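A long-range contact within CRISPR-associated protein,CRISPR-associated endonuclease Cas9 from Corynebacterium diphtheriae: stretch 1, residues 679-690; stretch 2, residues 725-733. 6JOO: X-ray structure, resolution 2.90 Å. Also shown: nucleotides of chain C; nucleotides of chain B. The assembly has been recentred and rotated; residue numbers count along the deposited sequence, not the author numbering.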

# COMPACT_ATOMS: atom_id res chain seq x y z
N SER A 679 16.36 22.98 28.47
CA SER A 679 15.48 22.91 27.31
C SER A 679 16.27 22.96 26.01
O SER A 679 15.95 22.26 25.05
N ASP A 680 17.32 23.78 25.97
CA ASP A 680 18.13 23.89 24.76
C ASP A 680 18.93 22.61 24.51
O ASP A 680 19.09 22.19 23.36
N ILE A 681 19.43 21.99 25.58
CA ILE A 681 20.24 20.78 25.42
C ILE A 681 19.38 19.64 24.90
O ILE A 681 19.80 18.87 24.03
N ASP A 682 18.15 19.52 25.41
CA ASP A 682 17.21 18.50 24.96
C ASP A 682 16.77 18.70 23.51
O ASP A 682 16.03 17.86 22.99
N LYS A 683 17.18 19.79 22.85
CA LYS A 683 16.89 20.00 21.45
C LYS A 683 18.08 19.69 20.56
O LYS A 683 18.06 20.03 19.37
N ALA A 684 19.11 19.05 21.10
CA ALA A 684 20.28 18.69 20.32
C ALA A 684 19.89 17.77 19.17
O ALA A 684 19.02 16.91 19.31
N SER A 685 20.56 17.94 18.03
CA SER A 685 20.22 17.23 16.81
C SER A 685 20.75 15.80 16.77
O SER A 685 20.45 15.08 15.81
N SER A 686 21.51 15.37 17.77
CA SER A 686 22.02 14.00 17.79
C SER A 686 22.16 13.55 19.24
O SER A 686 22.28 14.37 20.15
N GLU A 687 22.16 12.23 19.42
CA GLU A 687 22.31 11.69 20.77
C GLU A 687 23.73 11.89 21.29
O GLU A 687 23.93 12.13 22.48
N ALA A 688 24.72 11.79 20.40
CA ALA A 688 26.10 12.00 20.82
C ALA A 688 26.31 13.42 21.33
O ALA A 688 27.03 13.64 22.32
N LEU A 689 25.69 14.40 20.68
CA LEU A 689 25.78 15.78 21.17
C LEU A 689 25.12 15.92 22.53
O LEU A 689 25.62 16.63 23.40
N TRP A 690 24.00 15.22 22.73
CA TRP A 690 23.30 15.28 24.01
C TRP A 690 24.16 14.71 25.13
O TRP A 690 24.19 15.26 26.23
N ASN A 725 29.87 26.09 15.50
CA ASN A 725 28.42 25.96 15.56
C ASN A 725 28.01 24.53 15.85
O ASN A 725 28.63 23.58 15.37
N ILE A 726 26.94 24.37 16.63
CA ILE A 726 26.33 23.08 16.86
C ILE A 726 24.86 23.18 16.49
O ILE A 726 24.25 24.25 16.56
N GLY A 727 24.28 22.05 16.06
CA GLY A 727 22.92 22.03 15.57
C GLY A 727 21.93 21.70 16.66
O GLY A 727 22.08 20.70 17.37
N LEU A 728 20.90 22.53 16.79
CA LEU A 728 19.81 22.30 17.72
C LEU A 728 18.49 22.37 16.98
O LEU A 728 18.35 23.11 16.00
N PHE A 729 17.52 21.60 17.45
CA PHE A 729 16.19 21.64 16.85
C PHE A 729 15.49 22.94 17.23
O PHE A 729 15.48 23.31 18.41
N PRO A 730 14.90 23.65 16.27
CA PRO A 730 14.23 24.92 16.59
C PRO A 730 12.90 24.74 17.31
O PRO A 730 12.34 25.74 17.77
N VAL A 731 12.39 23.52 17.40
CA VAL A 731 11.10 23.26 18.02
C VAL A 731 11.27 22.25 19.14
O VAL A 731 12.25 21.51 19.20
N SER A 732 10.31 22.24 20.06
CA SER A 732 10.30 21.28 21.15
C SER A 732 9.82 19.90 20.71
O SER A 732 9.93 18.95 21.49
N ALA A 733 9.30 19.77 19.49
CA ALA A 733 8.78 18.49 19.04
C ALA A 733 9.92 17.49 18.87
O ALA A 733 11.07 17.87 18.63

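Residues 725-728 form a short strand that passes the loop joining two helices of stretch 1, and a single beta bridge between Ala684 and Leu728 fixes the register. Asn725, exposed at the start of the strand, makes no contact across the interface. Ile726 is the first residue to take part: it is buried, its CA-to-CB bond points toward stretch 1, and its side chain adopts p for chi1 and t for chi2. It meets Leu689, whose CA-to-CB bond also points toward the opposing stretch, with Leu689 CD2 4.2 Å from Ile726 CB.

Gly727 contributes through its backbone. Its carbonyl accepts two hydrogen bonds from Ser685, one from the main chain (Ser685 N to Gly727 O, 3.2 Å) and one from the side chain (Ser685 OG to Gly727 O, 2.8 Å), the hydroxyl being placed by a p rotamer with chi1 of 49°. The space beside the glycine is tight, since an ideal CB built on it would lie 3.0 Å from Ser685 OG. Leu689 CD2 also packs near this carbonyl, 3.6 Å from Gly727 O.

Leu728 is buried and its CA-to-CB bond is directed sideways, with chi1 m and chi2 t. Its CD2 lies 3.7 Å from Ala684 CA and 4.4 Å from Leu689 CD2, and both CD1 and CD2 of Leu728 lie 3.9 Å from Asp680 O. Leu689 itself, with chi1 t and chi2 p, stands in the first turn of a helix capped by Ser686, whose OG accepts from Leu689 N at 3.1 Å.

At Phe729 the backbone pairing is completed by a short, nearly linear hydrogen bond from Phe729 N to Lys683 O (2.5 Å, 176°). The same carbonyl oxygen receives a CA-H...O contact, with Leu728 CA 3.3 Å from Lys683 O. The Phe729 ring, set by an m chi1, packs against Ser685: Ser685 CA stands over one face, 4.0 Å from the ring centroid, in a CH-pi contact.

Beyond Pro730, which stays out of the contact, the extended side chain of Lys683 (m, t, t, t) runs along the loop. Its CD approaches to 3.9 Å from Val731 O and its CE to 3.7 Å from Ser732 OG. The CA-to-CB bond of Val731 points away from stretch 1, and Val731 CB is 3.7 Å from OP1 of DA5 of chain C. OP1 of DA5 lies 3.3 Å from Ser732 N and 2.8 Å from Ala733 N, so the end of stretch 2 lies close to the phosphate of DA5.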

# COMPACT_ATOMS: atom_id res chain seq x y z
CB SER A 679 14.45 24.04 27.35
OG SER A 679 13.68 24.05 26.16
CB ASP A 680 19.06 25.10 24.86
CG ASP A 680 18.31 26.40 25.03
OD1 ASP A 680 17.20 26.52 24.46
OD2 ASP A 680 18.82 27.29 25.73
CB ILE A 681 20.94 20.43 26.74
CG1 ILE A 681 21.92 21.54 27.12
CG2 ILE A 681 21.65 19.09 26.63
CD1 ILE A 681 22.61 21.33 28.45
CB ASP A 682 15.99 18.47 25.88
CG ASP A 682 16.31 17.86 27.24
OD1 ASP A 682 17.42 17.33 27.40
OD2 ASP A 682 15.44 17.92 28.14
CB LYS A 683 16.43 21.44 21.21
CG LYS A 683 15.14 21.81 21.92
CD LYS A 683 14.75 23.26 21.70
CE LYS A 683 13.50 23.63 22.48
NZ LYS A 683 13.13 25.06 22.29
CB ALA A 684 21.33 18.01 21.21
CB SER A 685 20.73 18.01 15.59
OG SER A 685 22.09 18.39 15.77
CB SER A 686 23.36 13.88 17.06
OG SER A 686 24.41 14.44 17.83
CB GLU A 687 21.94 10.21 20.78
CG GLU A 687 20.58 9.89 20.18
CD GLU A 687 20.20 8.44 20.35
OE1 GLU A 687 21.00 7.69 20.96
OE2 GLU A 687 19.12 8.03 19.87
CB ALA A 688 27.06 11.70 19.67
CB LEU A 689 25.14 16.73 20.16
CG LEU A 689 25.10 18.21 20.54
CD1 LEU A 689 26.48 18.74 20.89
CD2 LEU A 689 24.50 19.02 19.40
CB TRP A 690 21.98 14.52 23.91
CG TRP A 690 21.05 14.79 25.03
CD1 TRP A 690 20.19 15.85 25.15
CD2 TRP A 690 20.87 14.00 26.21
NE1 TRP A 690 19.49 15.77 26.33
CE2 TRP A 690 19.89 14.64 27.00
CE3 TRP A 690 21.44 12.81 26.68
CZ2 TRP A 690 19.47 14.13 28.22
CZ3 TRP A 690 21.03 12.31 27.89
CH2 TRP A 690 20.05 12.97 28.65
CB ASN A 725 27.79 26.42 14.24
CG ASN A 725 27.58 27.92 14.19
OD1 ASN A 725 27.98 28.65 15.09
ND2 ASN A 725 26.94 28.38 13.12
CB ILE A 726 26.50 22.59 18.32
CG1 ILE A 726 25.66 23.44 19.28
CG2 ILE A 726 27.96 22.65 18.73
CD1 ILE A 726 25.69 22.93 20.70
CB LEU A 728 19.81 23.31 18.87
CG LEU A 728 21.09 23.50 19.67
CD1 LEU A 728 20.86 24.54 20.75
CD2 LEU A 728 21.56 22.20 20.29
CB PHE A 729 15.36 20.44 17.31
CG PHE A 729 15.84 19.13 16.77
CD1 PHE A 729 16.20 19.00 15.44
CD2 PHE A 729 15.93 18.02 17.59
CE1 PHE A 729 16.64 17.78 14.94
CE2 PHE A 729 16.37 16.80 17.10
CZ PHE A 729 16.72 16.69 15.78
CB PRO A 730 14.03 25.57 15.22
CG PRO A 730 13.92 24.41 14.29
CD PRO A 730 14.85 23.36 14.82
CB VAL A 731 10.06 22.75 17.00
CG1 VAL A 731 9.78 23.82 15.96
CG2 VAL A 731 10.56 21.48 16.33
CB SER A 732 9.43 21.77 22.30
OG SER A 732 9.88 23.02 22.79
CB ALA A 733 8.01 18.66 17.73
P DA C 5 6.01 21.21 19.84
OP1 DA C 5 7.22 21.65 19.11
OP2 DA C 5 6.16 20.46 21.10
O5' DA C 5 5.14 22.51 20.11
C5' DA C 5 4.74 23.31 19.02
C4' DA C 5 3.72 24.34 19.47
O4' DA C 5 2.45 23.69 19.73
C3' DA C 5 4.08 25.10 20.75
O3' DA C 5 4.07 26.48 20.47
C2' DA C 5 3.00 24.70 21.76
C1' DA C 5 1.85 24.23 20.88
N9 DA C 5 1.05 23.17 21.49
C8 DA C 5 1.52 22.06 22.13
N7 DA C 5 0.58 21.26 22.57
C5 DA C 5 -0.60 21.87 22.17
C6 DA C 5 -1.95 21.52 22.34
N6 DA C 5 -2.35 20.41 22.97
N1 DA C 5 -2.88 22.35 21.83
C2 DA C 5 -2.48 23.46 21.20
N3 DA C 5 -1.24 23.90 20.98
C4 DA C 5 -0.33 23.05 21.50
P U B 63 27.34 6.49 26.15
OP1 U B 63 28.66 6.54 26.83
OP2 U B 63 26.15 7.10 26.78
O5' U B 63 27.52 7.09 24.68
C5' U B 63 26.39 7.24 23.82
C4' U B 63 26.71 8.07 22.60
O4' U B 63 27.21 9.38 23.02
C3' U B 63 27.76 7.50 21.66
O3' U B 63 27.43 7.88 20.32
C2' U B 63 29.03 8.24 22.08
O2' U B 63 30.03 8.31 21.09
C1' U B 63 28.46 9.62 22.39
N1 U B 63 29.28 10.44 23.29
C2 U B 63 29.98 11.48 22.70
O2 U B 63 29.94 11.70 21.50
N3 U B 63 30.74 12.23 23.56
C4 U B 63 30.85 12.06 24.93
O4 U B 63 31.57 12.83 25.57
C5 U B 63 30.09 10.97 25.46
C6 U B 63 29.35 10.21 24.64